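Local coordinates for cellulase (Bacillus sp. BG-CS10, PDB 5E09), which probably hydrolyses internal beta-1,4-glucosidic bonds of cellulose, as a trimodular halophilic family 5 endoglucanase carrying a family 46 carbohydrate-binding module, at residues 287-292 / 323-328; 329-334 / 421-426. All coordinates share one frame; numbering follows the deposited sequence.

Contact 1. Residues 287-292 / 323-328; sequences GEKLKF and WYDQEF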
loop_
_atom_site.group_PDB
_atom_site.type_symbol
_atom_site.label_atom_id
_atom_site.label_comp_id
_atom_site.label_asym_id
_atom_site.label_seq_id
_atom_site.Cartn_x
_atom_site.Cartn_y
_atom_site.Cartn_z
ATOM N N GLY A 287 12.786 4.551 -4.976
ATOM C CA GLY A 287 13.650 4.591 -3.807
ATOM C C GLY A 287 12.905 4.988 -2.546
ATOM O O GLY A 287 13.122 4.428 -1.462
ATOM N N GLU A 288 12.012 5.959 -2.696
ATOM C CA GLU A 288 11.218 6.451 -1.577
ATOM C C GLU A 288 10.225 5.386 -1.103
ATOM O O GLU A 288 10.010 5.214 0.103
ATOM C CB GLU A 288 10.499 7.740 -1.976
ATOM C CG GLU A 288 11.444 8.850 -2.428
ATOM C CD GLU A 288 12.491 9.200 -1.373
ATOM O OE1 GLU A 288 12.115 9.500 -0.221
ATOM O OE2 GLU A 288 13.698 9.175 -1.694
ATOM N N LYS A 289 9.642 4.660 -2.057
ATOM C CA LYS A 289 8.761 3.536 -1.747
ATOM C C LYS A 289 9.495 2.478 -0.908
ATOM O O LYS A 289 9.028 2.074 0.175
ATOM C CB LYS A 289 8.221 2.911 -3.039
ATOM C CG LYS A 289 7.447 1.617 -2.835
ATOM C CD LYS A 289 7.465 0.746 -4.087
ATOM C CE LYS A 289 6.987 1.522 -5.304
ATOM N NZ LYS A 289 7.138 0.717 -6.543
ATOM N N LEU A 290 10.649 2.040 -1.417
ATOM C CA LEU A 290 11.482 1.068 -0.705
ATOM C C LEU A 290 11.831 1.534 0.709
ATOM O O LEU A 290 11.694 0.776 1.674
ATOM C CB LEU A 290 12.765 0.792 -1.487
ATOM C CG LEU A 290 12.609 0.196 -2.887
ATOM C CD1 LEU A 290 13.957 0.105 -3.584
ATOM C CD2 LEU A 290 11.943 -1.167 -2.820
ATOM N N LYS A 291 12.272 2.783 0.836
ATOM C CA LYS A 291 12.610 3.312 2.155
ATOM C C LYS A 291 11.401 3.303 3.106
ATOM O O LYS A 291 11.529 2.974 4.301
ATOM C CB LYS A 291 13.195 4.721 2.027
ATOM C CG LYS A 291 14.633 4.727 1.491
ATOM C CD LYS A 291 15.261 6.122 1.522
ATOM C CE LYS A 291 14.702 7.006 0.426
ATOM N NZ LYS A 291 15.433 8.303 0.328
ATOM N N PHE A 292 10.227 3.637 2.569
ATOM C CA PHE A 292 9.007 3.605 3.366
ATOM C C PHE A 292 8.768 2.208 3.926
ATOM O O PHE A 292 8.614 2.034 5.139
ATOM C CB PHE A 292 7.788 4.050 2.551
ATOM C CG PHE A 292 6.479 3.846 3.271
ATOM C CD1 PHE A 292 5.999 4.808 4.149
ATOM C CD2 PHE A 292 5.737 2.690 3.083
ATOM C CE1 PHE A 292 4.797 4.621 4.826
ATOM C CE2 PHE A 292 4.543 2.496 3.758
ATOM C CZ PHE A 292 4.073 3.465 4.632
ATOM N N TRP A 323 6.707 -11.818 -8.957
ATOM C CA TRP A 323 6.458 -10.418 -8.599
ATOM C C TRP A 323 6.694 -9.451 -9.762
ATOM O O TRP A 323 7.716 -9.527 -10.446
ATOM C CB TRP A 323 7.338 -10.017 -7.408
ATOM C CG TRP A 323 7.204 -10.946 -6.236
ATOM C CD1 TRP A 323 8.063 -11.944 -5.878
ATOM C CD2 TRP A 323 6.140 -10.975 -5.278
ATOM N NE1 TRP A 323 7.605 -12.589 -4.752
ATOM C CE2 TRP A 323 6.417 -12.012 -4.363
ATOM C CE3 TRP A 323 4.971 -10.222 -5.099
ATOM C CZ2 TRP A 323 5.581 -12.323 -3.293
ATOM C CZ3 TRP A 323 4.138 -10.530 -4.034
ATOM C CH2 TRP A 323 4.447 -11.571 -3.146
ATOM N N TYR A 324 5.748 -8.540 -9.981
ATOM C CA TYR A 324 5.925 -7.453 -10.948
ATOM C C TYR A 324 7.186 -6.640 -10.664
ATOM O O TYR A 324 7.912 -6.264 -11.576
ATOM C CB TYR A 324 4.721 -6.513 -10.940
ATOM C CG TYR A 324 3.491 -7.020 -11.652
ATOM C CD1 TYR A 324 3.428 -7.053 -13.042
ATOM C CD2 TYR A 324 2.375 -7.433 -10.935
ATOM C CE1 TYR A 324 2.289 -7.501 -13.698
ATOM C CE2 TYR A 324 1.234 -7.882 -11.580
ATOM C CZ TYR A 324 1.196 -7.915 -12.960
ATOM O OH TYR A 324 0.059 -8.367 -13.593
ATOM N N ASP A 325 7.430 -6.372 -9.387
ATOM C CA ASP A 325 8.565 -5.564 -8.957
ATOM C C ASP A 325 9.419 -6.364 -7.973
ATOM O O ASP A 325 9.178 -6.342 -6.764
ATOM C CB ASP A 325 8.070 -4.253 -8.331
ATOM C CG ASP A 325 9.200 -3.298 -7.961
ATOM O OD1 ASP A 325 10.337 -3.751 -7.709
ATOM O OD2 ASP A 325 8.939 -2.076 -7.903
ATOM N N GLN A 326 10.427 -7.052 -8.503
ATOM C CA GLN A 326 11.263 -7.951 -7.713
ATOM C C GLN A 326 12.069 -7.220 -6.651
ATOM O O GLN A 326 12.295 -7.744 -5.560
ATOM C CB GLN A 326 12.209 -8.730 -8.630
ATOM C CG GLN A 326 12.966 -9.840 -7.932
ATOM C CD GLN A 326 12.060 -10.981 -7.501
ATOM O OE1 GLN A 326 11.184 -11.418 -8.255
ATOM N NE2 GLN A 326 12.266 -11.468 -6.279
ATOM N N GLU A 327 12.518 -6.015 -6.985
ATOM C CA GLU A 327 13.269 -5.170 -6.062
ATOM C C GLU A 327 12.442 -4.895 -4.801
ATOM O O GLU A 327 12.926 -5.027 -3.667
ATOM C CB GLU A 327 13.657 -3.863 -6.767
ATOM C CG GLU A 327 14.574 -2.930 -5.995
ATOM C CD GLU A 327 14.977 -1.715 -6.822
ATOM O OE1 GLU A 327 16.152 -1.307 -6.754
ATOM O OE2 GLU A 327 14.119 -1.170 -7.548
ATOM N N PHE A 328 11.182 -4.532 -5.030
ATOM C CA PHE A 328 10.191 -4.285 -3.984
ATOM C C PHE A 328 10.043 -5.481 -3.038
ATOM O O PHE A 328 10.233 -5.358 -1.813
ATOM C CB PHE A 328 8.847 -3.931 -4.651
ATOM C CG PHE A 328 7.700 -3.747 -3.698
ATOM C CD1 PHE A 328 7.841 -3.003 -2.540
ATOM C CD2 PHE A 328 6.463 -4.293 -3.987
ATOM C CE1 PHE A 328 6.777 -2.828 -1.677
ATOM C CE2 PHE A 328 5.392 -4.122 -3.126
ATOM C CZ PHE A 328 5.551 -3.386 -1.969
#
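Leu290 and Lys289 of helix 286-302 pack against Phe328, Glu327 and Asp325 in a buried helix-to-helix contact on the outside of the catalytic barrel, where the first turn of helix 326-337 is laid beside the start of the earlier helix 286-302. The backbones come closest at Leu290 and Phe328, whose CA atoms are 6.4 Å apart. Leu290 forks over this turn: CD2 lies 3.8 Å from Phe328 CA, while CD1 rests 3.9 Å from Glu327 CD and touches the aliphatic CG as well. The two side chains cross at about a right angle, and a branched leucine suits the site because one methyl can meet backbone while the other lies against Glu327 CG and the carboxylate carbon CD.

Both helices belong to the layer surrounding the eight parallel strands of the TIM barrel typical of glycoside hydrolase family 5; helix 286-302 lies between strands 267-272 and 306-311 in sequence, and helix 326-337 follows the last of them. Asp325 is the N-cap of the latter. Its OD1 accepts from Phe328 N at 2.9 Å, a fairly straight bond (166°) entering from above the carboxylate plane, 57° out of it. The other oxygen, OD2, faces Lys289 tip to tip in a long salt bridge, 3.6 Å from NZ. Gln286 ties this polar edge together: its OE1 accepts from Lys289 NZ and its NE2 is bonded to both Asp325 OD2 and Glu327 OE2. The long lysine chain serves both Asp325 and the ring, since its CD also lies 4.1 Å from Phe328 CD1, approaching obliquely. It bends at chi3 (-54°), which turns CE aside; the ammonium is too distant from the ring for more than a weak cation-pi attraction. Phe328 also packs edge-to-face with Phe293.

Contact 2. Residues 329-334 / 421-426; sequences HNMLKA and SGADWH
Two bends, at chi2 (54°) and chi3 (102°), fold the chain of Met331, present here as selenomethionine, and carry first SE and then CE toward Trp425. On the other side, Trp425 holds CG anti to its backbone N (chi1 -176°), and its six-membered ring comes toward the helix. The meeting is at the rim: CE lies in the plane of the indole, 4.0 Å from Trp425 CZ3 and 4.1 Å from Trp425 CE3. A long, unbranched and flexible chain suits this place because it can curl until its terminal methyl abuts a broad, rigid ring. Within its own module the ring also packs edge-to-face with Phe427.

Toward Ala334, the end of 329-334, small residues let the backbones approach. Ala334 CB points across from helix 326-337 and lies 3.7 Å from Ala423 CB, and it is equally close, 3.7 Å, to Ala423 N. The Ala423 methyl also sits 4.2 Å from Asn330 O and 4.5 Å from Met331 SE, facing one side of the helix. Beside it the CA atoms of Ala334 and Gly422 are 5.6 Å apart. At its backbone angles a side-chain carbon at Gly422 would collide with the carbonyl oxygen of Ser421, a reason for glycine that lies in the local chain itself.

The contact joins helix 326-337, which follows the barrel strands, to the loop leading into strand 425-432, part of the mixed sheet of the X2 module, whose family belongs to the E-set clan of immunoglobulin-like folds. Ala423 N is bonded to Ser340 OG, in the link between helix 326-337 and strand 342-343. The side-chain contacts are methyl, selenium and ring edge, with backbone atoms alongside, so the fit rests mainly on shape and dispersion.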
loop_
_atom_site.group_PDB
_atom_site.type_symbol
_atom_site.label_atom_id
_atom_site.label_comp_id
_atom_site.label_asym_id
_atom_site.label_seq_id
_atom_site.Cartn_x
_atom_site.Cartn_y
_atom_site.Cartn_z
ATOM N N HIS A 329 9.729 -6.644 -3.602
ATOM C CA HIS A 329 9.538 -7.819 -2.766
ATOM C C HIS A 329 10.818 -8.252 -2.062
ATOM O O HIS A 329 10.765 -8.774 -0.950
ATOM C CB HIS A 329 8.999 -8.999 -3.558
ATOM C CG HIS A 329 8.768 -10.208 -2.706
ATOM N ND1 HIS A 329 9.625 -11.285 -2.697
ATOM C CD2 HIS A 329 7.809 -10.474 -1.787
ATOM C CE1 HIS A 329 9.184 -12.185 -1.830
ATOM N NE2 HIS A 329 8.086 -11.715 -1.267
ATOM N N ASN A 330 11.963 -8.059 -2.710
ATOM C CA ASN A 330 13.229 -8.344 -2.052
ATOM C C ASN A 330 13.389 -7.458 -0.827
ATOM O O ASN A 330 13.884 -7.905 0.206
ATOM C CB ASN A 330 14.414 -8.151 -3.005
ATOM C CG ASN A 330 14.562 -9.295 -3.995
ATOM O OD1 ASN A 330 13.780 -10.249 -3.988
ATOM N ND2 ASN A 330 15.563 -9.198 -4.858
HETATM N N MSE A 331 12.964 -6.201 -0.938
HETATM C CA MSE A 331 13.045 -5.298 0.207
HETATM C C MSE A 331 12.117 -5.753 1.340
HETATM O O MSE A 331 12.498 -5.705 2.517
HETATM C CB MSE A 331 12.719 -3.858 -0.206
HETATM C CG MSE A 331 12.813 -2.862 0.946
HETATM SE SE MSE A 331 14.547 -2.914 1.871
HETATM C CE MSE A 331 15.361 -1.334 1.063
ATOM N N LEU A 332 10.911 -6.199 0.990
ATOM C CA LEU A 332 10.000 -6.743 2.004
ATOM C C LEU A 332 10.609 -7.963 2.706
ATOM O O LEU A 332 10.656 -8.040 3.941
ATOM C CB LEU A 332 8.656 -7.132 1.380
ATOM C CG LEU A 332 7.835 -6.079 0.635
ATOM C CD1 LEU A 332 6.543 -6.706 0.134
ATOM C CD2 LEU A 332 7.548 -4.850 1.507
ATOM N N LYS A 333 11.068 -8.911 1.892
ATOM C CA LYS A 333 11.653 -10.164 2.356
ATOM C C LYS A 333 12.822 -9.906 3.290
ATOM O O LYS A 333 12.919 -10.505 4.365
ATOM C CB LYS A 333 12.105 -11.000 1.157
ATOM C CG LYS A 333 12.353 -12.468 1.451
ATOM C CD LYS A 333 12.572 -13.231 0.149
ATOM C CE LYS A 333 12.434 -14.732 0.340
ATOM N NZ LYS A 333 12.194 -15.431 -0.957
ATOM N N ALA A 334 13.703 -9.000 2.878
ATOM C CA ALA A 334 14.831 -8.596 3.710
ATOM C C ALA A 334 14.343 -7.994 5.024
ATOM O O ALA A 334 14.883 -8.284 6.096
ATOM C CB ALA A 334 15.716 -7.602 2.965
ATOM N N SER A 421 24.652 -7.090 5.791
ATOM C CA SER A 421 23.317 -7.605 6.059
ATOM C C SER A 421 22.267 -6.787 5.312
ATOM O O SER A 421 22.474 -5.601 5.040
ATOM C CB SER A 421 23.030 -7.595 7.561
ATOM O OG SER A 421 21.925 -8.425 7.872
ATOM N N GLY A 422 21.148 -7.425 4.977
ATOM C CA GLY A 422 20.029 -6.743 4.351
ATOM C C GLY A 422 20.005 -6.881 2.844
ATOM O O GLY A 422 20.827 -7.587 2.264
ATOM N N ALA A 423 19.056 -6.205 2.206
ATOM C CA ALA A 423 18.944 -6.252 0.753
ATOM C C ALA A 423 19.985 -5.359 0.099
ATOM O O ALA A 423 20.473 -4.398 0.704
ATOM C CB ALA A 423 17.543 -5.841 0.310
ATOM N N ASP A 424 20.318 -5.683 -1.143
ATOM C CA ASP A 424 21.180 -4.833 -1.945
ATOM C C ASP A 424 20.424 -3.584 -2.367
ATOM O O ASP A 424 19.213 -3.635 -2.586
ATOM C CB ASP A 424 21.689 -5.581 -3.176
ATOM C CG ASP A 424 22.694 -6.660 -2.824
ATOM O OD1 ASP A 424 23.286 -6.587 -1.726
ATOM O OD2 ASP A 424 22.892 -7.578 -3.647
ATOM N N TRP A 425 21.137 -2.465 -2.479
ATOM C CA TRP A 425 20.508 -1.232 -2.925
ATOM C C TRP A 425 20.918 -0.957 -4.363
ATOM O O TRP A 425 22.096 -1.033 -4.692
ATOM C CB TRP A 425 20.887 -0.061 -2.012
ATOM C CG TRP A 425 20.200 1.231 -2.362
ATOM C CD1 TRP A 425 20.701 2.242 -3.135
ATOM C CD2 TRP A 425 18.892 1.653 -1.950
ATOM N NE1 TRP A 425 19.788 3.265 -3.227
ATOM C CE2 TRP A 425 18.663 2.926 -2.509
ATOM C CE3 TRP A 425 17.888 1.077 -1.160
ATOM C CZ2 TRP A 425 17.474 3.638 -2.309
ATOM C CZ3 TRP A 425 16.703 1.784 -0.962
ATOM C CH2 TRP A 425 16.509 3.047 -1.536
ATOM N N HIS A 426 19.957 -0.644 -5.226
ATOM C CA HIS A 426 20.260 -0.487 -6.643
ATOM C C HIS A 426 20.178 0.953 -7.112
ATOM O O HIS A 426 19.095 1.519 -7.225
ATOM C CB HIS A 426 19.323 -1.354 -7.486
ATOM C CG HIS A 426 19.389 -2.806 -7.142
ATOM N ND1 HIS A 426 18.707 -3.348 -6.075
ATOM C CD2 HIS A 426 20.085 -3.824 -7.702
ATOM C CE1 HIS A 426 18.966 -4.641 -6.002
ATOM N NE2 HIS A 426 19.800 -4.955 -6.977
#

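From the N terminus, the chain passes through most of the barrel before helix 286-302, then runs through the last barrel strand, 306-311, and returns at 323-328, where contact 1 closes a loop of 30 intervening residues. Helix 326-337 continues directly into contact 2, whose much longer loop of 86 residues takes in most of the X2 module before 421-426 comes back. The loops are in series, neither nested nor crossed, yet they share helix 326-337, which packs on helix 286-302 and on the X2 module. Side chains also join them, since Leu290 CD2 lies 3.8 Å from Met331 CB, and Trp425 reaches helix 286-302 as well. Together they tie barrel and X2 module.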